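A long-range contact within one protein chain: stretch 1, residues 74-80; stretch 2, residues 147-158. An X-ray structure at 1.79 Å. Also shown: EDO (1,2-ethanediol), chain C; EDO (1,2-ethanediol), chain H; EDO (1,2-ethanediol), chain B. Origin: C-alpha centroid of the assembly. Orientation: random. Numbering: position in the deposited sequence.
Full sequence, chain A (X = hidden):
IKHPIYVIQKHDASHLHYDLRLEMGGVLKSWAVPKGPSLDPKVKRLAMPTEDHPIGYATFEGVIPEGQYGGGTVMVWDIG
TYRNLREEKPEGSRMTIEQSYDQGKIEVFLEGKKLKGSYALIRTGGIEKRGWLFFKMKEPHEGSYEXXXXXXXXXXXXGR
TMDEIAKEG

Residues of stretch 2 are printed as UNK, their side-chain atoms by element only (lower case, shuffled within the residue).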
# COMPACT_ATOMS: atom_id res chain seq x y z
N VAL A 74 -6.70 10.66 -8.36
CA VAL A 74 -5.64 9.89 -7.74
C VAL A 74 -4.78 10.85 -6.94
O VAL A 74 -4.28 11.86 -7.48
CB VAL A 74 -4.75 9.24 -8.81
CG1 VAL A 74 -3.58 8.46 -8.18
CG2 VAL A 74 -5.63 8.34 -9.71
N MET A 75 -4.62 10.53 -5.67
CA MET A 75 -3.79 11.29 -4.76
C MET A 75 -2.62 10.45 -4.32
O MET A 75 -2.81 9.27 -4.00
CB MET A 75 -4.62 11.63 -3.50
CG MET A 75 -3.73 12.10 -2.34
SD MET A 75 -4.63 12.26 -0.77
CE MET A 75 -5.84 13.54 -1.20
N VAL A 76 -1.42 11.01 -4.23
CA VAL A 76 -0.30 10.26 -3.68
C VAL A 76 -0.43 10.47 -2.19
O VAL A 76 -0.13 11.53 -1.64
CB VAL A 76 1.09 10.72 -4.22
CG1 VAL A 76 2.19 9.93 -3.50
CG2 VAL A 76 1.12 10.41 -5.73
N TRP A 77 -0.95 9.43 -1.54
CA TRP A 77 -1.36 9.51 -0.16
C TRP A 77 -0.20 9.24 0.81
O TRP A 77 -0.15 9.83 1.89
CB TRP A 77 -2.63 8.59 0.05
CG TRP A 77 -3.20 8.64 1.47
CD1 TRP A 77 -4.23 9.46 1.93
CD2 TRP A 77 -2.79 7.80 2.60
NE1 TRP A 77 -4.48 9.14 3.29
CE2 TRP A 77 -3.60 8.18 3.71
CE3 TRP A 77 -1.82 6.81 2.76
CZ2 TRP A 77 -3.46 7.56 4.98
CZ3 TRP A 77 -1.67 6.17 4.02
CH2 TRP A 77 -2.50 6.59 5.13
N ASP A 78 0.75 8.33 0.48
CA ASP A 78 1.94 8.19 1.26
C ASP A 78 3.00 7.65 0.31
O ASP A 78 2.66 7.04 -0.71
CB ASP A 78 1.78 7.14 2.40
CG ASP A 78 2.89 7.22 3.43
OD1 ASP A 78 3.63 8.24 3.46
OD2 ASP A 78 3.10 6.28 4.28
N ILE A 79 4.26 7.95 0.58
CA ILE A 79 5.33 7.47 -0.31
C ILE A 79 6.62 7.36 0.53
O ILE A 79 6.81 8.02 1.58
CB ILE A 79 5.50 8.42 -1.54
CG1 ILE A 79 6.31 7.71 -2.65
CG2 ILE A 79 6.17 9.74 -1.05
CD1 ILE A 79 6.18 8.41 -4.02
N GLY A 80 7.50 6.47 0.12
CA GLY A 80 8.80 6.34 0.77
C GLY A 80 9.44 5.09 0.17
O GLY A 80 9.38 4.85 -1.03
N UNK A 147 -6.76 6.58 13.78
CA UNK A 147 -7.35 6.30 12.48
C UNK A 147 -6.55 7.15 11.49
O UNK A 147 -6.80 8.35 11.33
c UNK A 147 -9.50 6.47 11.16
o UNK A 147 -8.87 6.43 10.07
o UNK A 147 -10.73 6.34 11.21
c UNK A 147 -8.80 6.74 12.47
N UNK A 148 -5.56 6.52 10.85
CA UNK A 148 -4.61 7.29 10.00
C UNK A 148 -5.37 7.90 8.81
O UNK A 148 -5.03 9.00 8.30
c UNK A 148 -3.41 6.37 9.55
c UNK A 148 -3.91 5.23 8.63
c UNK A 148 -2.28 7.25 8.91
c UNK A 148 -1.63 8.15 9.92
N UNK A 149 -6.44 7.25 8.37
CA UNK A 149 -7.16 7.78 7.21
C UNK A 149 -7.87 9.08 7.53
O UNK A 149 -8.03 9.91 6.67
c UNK A 149 -7.06 4.62 6.54
o UNK A 149 -6.13 3.91 6.03
c UNK A 149 -8.19 6.82 6.67
o UNK A 149 -7.54 4.43 7.69
c UNK A 149 -7.59 5.78 5.77
N UNK A 150 -8.41 9.16 8.75
CA UNK A 150 -9.03 10.39 9.25
C UNK A 150 -8.01 11.44 9.64
O UNK A 150 -8.14 12.63 9.27
c UNK A 150 -11.35 9.62 9.85
c UNK A 150 -13.61 8.53 10.15
c UNK A 150 -12.43 9.21 10.87
c UNK A 150 -10.00 10.04 10.42
n UNK A 150 -14.52 7.71 11.02
N UNK A 151 -6.97 11.01 10.32
CA UNK A 151 -5.96 11.95 10.81
C UNK A 151 -5.14 12.60 9.68
O UNK A 151 -4.67 13.77 9.78
c UNK A 151 -5.02 11.23 11.73
N UNK A 152 -4.97 11.86 8.58
CA UNK A 152 -3.99 12.33 7.56
C UNK A 152 -4.51 12.04 6.19
O UNK A 152 -4.00 11.12 5.50
c UNK A 152 -2.62 11.70 7.80
N UNK A 153 -5.52 12.83 5.75
CA UNK A 153 -6.24 12.49 4.57
C UNK A 153 -5.65 13.04 3.29
O UNK A 153 -6.10 12.66 2.23
c UNK A 153 -7.40 14.24 5.79
c UNK A 153 -6.16 13.92 6.55
c UNK A 153 -7.66 13.10 4.82
N UNK A 154 -4.63 13.91 3.39
CA UNK A 154 -4.25 14.73 2.22
C UNK A 154 -2.94 14.28 1.54
O UNK A 154 -2.22 13.44 2.07
c UNK A 154 -5.62 16.71 3.06
o UNK A 154 -6.65 16.15 2.58
c UNK A 154 -4.26 16.26 2.53
o UNK A 154 -5.64 17.55 4.01
N UNK A 155 -2.67 14.88 0.39
CA UNK A 155 -1.49 14.46 -0.43
C UNK A 155 -0.20 14.67 0.32
O UNK A 155 0.09 15.76 0.83
c UNK A 155 -1.47 15.19 -1.79
o UNK A 155 -0.23 15.04 -2.39
N UNK A 156 0.61 13.61 0.33
CA UNK A 156 1.97 13.67 0.89
C UNK A 156 2.85 14.50 -0.06
O UNK A 156 3.86 15.07 0.37
c UNK A 156 3.54 12.18 2.17
c UNK A 156 2.93 11.51 -0.12
c UNK A 156 2.48 12.21 1.14
N UNK A 157 2.48 14.57 -1.33
CA UNK A 157 3.34 15.33 -2.30
C UNK A 157 3.03 16.84 -2.30
O UNK A 157 3.95 17.68 -2.45
c UNK A 157 3.15 14.83 -3.75
c UNK A 157 3.72 13.04 -5.41
c UNK A 157 3.80 13.42 -3.94
c UNK A 157 5.23 13.33 -3.48
N UNK A 158 1.75 17.19 -2.20
CA UNK A 158 1.37 18.59 -2.38
C UNK A 158 0.57 19.17 -1.23
O UNK A 158 0.27 20.39 -1.21
c UNK A 158 0.49 18.75 -3.63
o UNK A 158 -0.71 17.96 -3.49
c UNK A 158 1.22 18.31 -4.89
C1 EDO C . -0.06 14.70 4.66
O1 EDO C . 1.37 14.52 4.67
C2 EDO C . -0.37 16.08 4.10
O2 EDO C . 0.87 16.58 3.59
C1 EDO H . -8.88 8.84 15.42
O1 EDO H . -7.52 9.20 15.18
C2 EDO H . -9.75 9.90 14.75
O2 EDO H . -8.90 10.93 14.21
C1 EDO B . -11.36 15.97 0.91
O1 EDO B . -11.60 16.52 -0.43
C2 EDO B . -10.61 14.64 0.90
O2 EDO B . -9.18 14.78 0.69
O HOH W 1 -7.35 9.38 4.11

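Position 147 carries two side-chain carbons, the second bearing two oxygens, and lies out of reach of stretch 1. This is a short carboxylate, Asp147. It sits at the N-cap of the helix that follows, where OD1 accepts a hydrogen bond from N of position 150 at 3.1 Å.

Position 148 has four side-chain carbons, some of which lie near Trp77 CH2; the fork at the first carbon, with one arm two carbons long, makes it Ile148, whose CG1 is 3.8 Å from Trp77 CH2. At position 149 three carbons lead to two oxygens on the third, and the residue meets the indole through its backbone, CA standing 4.3 Å from Trp77 CZ2; the pattern is that of Glu149. Position 150 extends four carbons in a row to a terminal nitrogen and touches nothing on stretch 1: Lys150, solvent-exposed.

Position 151 has a single side-chain carbon and makes no contact with the strand; it is Ala151. Position 152, the first residue to leave helical geometry, also has one carbon, and brings its carbonyl O to 3.0 Å from Trp77 NE1: Ala152. At position 153 three carbons close a ring onto the backbone nitrogen. Its CA-to-CB bond points away from the strand, yet its carbonyl O approaches Met75 SD at 3.4 Å and lies at the edge of the Trp77 ring, 3.7 Å from Trp77 CD1. The closed ring can only be Pro153.

Position 154 repeats the pattern of two carbons and two oxygens. Its CA-to-CB bond points away from the strand; its backbone C lies 3.5 Å from Met75 SD. It is Asp154. Position 155 has one carbon followed by one oxygen, and its CB packs 3.9 Å from Met75 CG, which gives Ser155. Its OG accepts hydrogen bonds from N of position 158 and, weakly, from N of position 157, both at 2.9 Å, and so holds the following turn together.

Position 156 has one carbon carrying two more, its CA-to-CB bond pointing toward the strand, and one of the end carbons lies 3.8 Å from both Val76 CG1 and Ile79 CG2: the beta-branched Val156. Position 157 has four carbons forked at the second, and one of its end carbons lies 3.7 Å from Val76 CB: Leu157. Position 158 bears one oxygen and one carbon on its first carbon, beyond contact with the strand; it is Thr158.

The contact joins two kinds of packing through a backbone link. The CA-to-CB bond of Trp77 points away from stretch 2, but with chi1 in t the end of the side chain comes nearer, beside the helix and the loop after it. A water extends this attachment, accepting from Trp77 NE1 at 3.0 Å and donating to Glu149 O at 2.7 Å. Farther along, Val156 N donates to Val76 O at 3.0 Å, while Ser155 CA makes a CA-H...O contact with Val76 O at 3.4 Å. Beside this hydrogen bond, Val156 and Leu157 pack against Val76 and Ile79, where the aliphatic side chains form an apolar patch with Leu157 at its exposed margin.

Stretch 2 147-158: DIEKAAPDSVLT
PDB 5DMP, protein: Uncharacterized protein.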